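Local coordinates for protein peptide synthetase NRPS type II-PCP (Streptomyces verticillus, PDB 4NEO) that is a free-standing peptidyl carrier protein of the type II nonribosomal peptide synthetase class, a small helical domain of the phosphopantetheine attachment family, at residues Glu27-Asp32 with Ala41-Asn46. Sequence-based numbering, arbitrary orientation.
Sequences ETLGRD and AALGGN
L29 and G45 bring the two backbones nearest each other, their CA atoms 6.9 Å apart, where the C-terminal end of helix 7-28 meets the loop that leads into helix 47-50. The helix ends in a Schellman motif: G30, at positive phi (58°), turns the chain out, and its N bonds back to E27 O at 3.2 Å. In the second segment, A41 to G44 form a type I beta turn, closed by G44 N to A41 O at 2.9 Å, while the backbone N atoms of A41 and A42 both bond to the D39 carboxylate. From the turn the chain passes through G45 to N46, whose OD1 accepts the backbone N of H49 and so caps helix 47-50. In the helical carrier-protein fold this surface contact sets the end of helix 7-28 against the loop before helix 47-50. The side chain of L29 spreads its two methyls along the loop: CD1 lies 3.9 Å from L43 CB, the two leucines crossing at about a right angle, and CD2 rests on G45 CA, also at 3.9 Å. G45 in addition belongs to the pocket of a bound 2-(2-methoxyethoxy)ethanol. The CD2 branch of L43 meets R31, whose chain bends at chi3 (65°) to present a guanidinium face; L43 CD2 sits over the centre of that face, 3.7 Å from R31 CZ, so the arginine meets the leucine through dispersion.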
# COMPACT_ATOMS: atom_id res chain seq x y z
N GLU A 27 -4.88 5.85 -7.92
CA GLU A 27 -4.70 7.23 -8.36
C GLU A 27 -3.39 7.37 -9.05
O GLU A 27 -3.32 7.96 -10.10
CB GLU A 27 -4.69 8.22 -7.20
CG GLU A 27 -6.04 8.40 -6.53
CD GLU A 27 -5.97 9.34 -5.34
OE1 GLU A 27 -5.35 10.43 -5.49
OE2 GLU A 27 -6.54 8.98 -4.27
N THR A 28 -2.34 6.81 -8.47
CA THR A 28 -1.03 6.95 -9.06
C THR A 28 -0.91 6.25 -10.39
O THR A 28 -0.26 6.76 -11.29
CB THR A 28 0.07 6.41 -8.13
OG1 THR A 28 -0.04 7.06 -6.84
CG2 THR A 28 1.47 6.64 -8.77
N LEU A 29 -1.54 5.08 -10.51
CA LEU A 29 -1.43 4.28 -11.73
C LEU A 29 -2.53 4.63 -12.72
O LEU A 29 -2.63 4.01 -13.78
CB LEU A 29 -1.46 2.79 -11.42
CG LEU A 29 -0.33 2.35 -10.51
CD1 LEU A 29 -0.66 1.00 -9.94
CD2 LEU A 29 1.00 2.31 -11.25
N GLY A 30 -3.32 5.65 -12.38
CA GLY A 30 -4.46 6.08 -13.17
C GLY A 30 -5.53 5.03 -13.44
O GLY A 30 -5.99 4.93 -14.58
N ARG A 31 -5.96 4.27 -12.44
CA ARG A 31 -7.03 3.29 -12.63
C ARG A 31 -8.17 3.63 -11.71
O ARG A 31 -7.94 4.35 -10.73
CB ARG A 31 -6.51 1.91 -12.33
CG ARG A 31 -5.19 1.67 -13.02
CD ARG A 31 -4.56 0.46 -12.42
NE ARG A 31 -5.42 -0.66 -12.73
CZ ARG A 31 -5.31 -1.38 -13.83
NH1 ARG A 31 -6.14 -2.39 -14.03
NH2 ARG A 31 -4.35 -1.12 -14.72
N ASP A 32 -9.39 3.17 -12.03
CA ASP A 32 -10.54 3.46 -11.18
C ASP A 32 -10.33 2.81 -9.83
O ASP A 32 -10.72 3.35 -8.81
CB ASP A 32 -11.83 2.98 -11.83
CG ASP A 32 -12.18 3.76 -13.10
OD1 ASP A 32 -11.44 4.72 -13.44
OD2 ASP A 32 -13.19 3.43 -13.75
N ALA A 41 3.92 -4.58 -10.87
CA ALA A 41 4.48 -4.52 -12.22
C ALA A 41 3.45 -4.94 -13.24
O ALA A 41 3.43 -4.40 -14.34
CB ALA A 41 5.70 -5.41 -12.36
N ALA A 42 2.60 -5.91 -12.88
CA ALA A 42 1.49 -6.31 -13.74
C ALA A 42 0.55 -5.13 -13.98
O ALA A 42 -0.03 -5.04 -15.05
CB ALA A 42 0.71 -7.49 -13.17
N LEU A 43 0.44 -4.22 -13.02
CA LEU A 43 -0.34 -2.99 -13.21
C LEU A 43 0.39 -1.90 -14.04
O LEU A 43 -0.15 -0.81 -14.18
CB LEU A 43 -0.74 -2.40 -11.85
CG LEU A 43 -1.68 -3.28 -11.02
CD1 LEU A 43 -1.66 -2.85 -9.57
CD2 LEU A 43 -3.08 -3.27 -11.58
N GLY A 44 1.56 -2.21 -14.59
CA GLY A 44 2.39 -1.20 -15.27
C GLY A 44 3.19 -0.29 -14.33
O GLY A 44 3.66 0.78 -14.74
N GLY A 45 3.36 -0.70 -13.08
CA GLY A 45 4.09 0.15 -12.15
C GLY A 45 5.56 0.27 -12.54
O GLY A 45 6.19 -0.75 -12.81
N ASN A 46 6.10 1.49 -12.54
CA ASN A 46 7.52 1.76 -12.77
C ASN A 46 8.12 2.50 -11.57
O ASN A 46 7.43 2.78 -10.59
CB ASN A 46 7.72 2.57 -14.07
CG ASN A 46 7.06 3.95 -14.03
OD1 ASN A 46 6.84 4.53 -12.98
ND2 ASN A 46 6.71 4.46 -15.20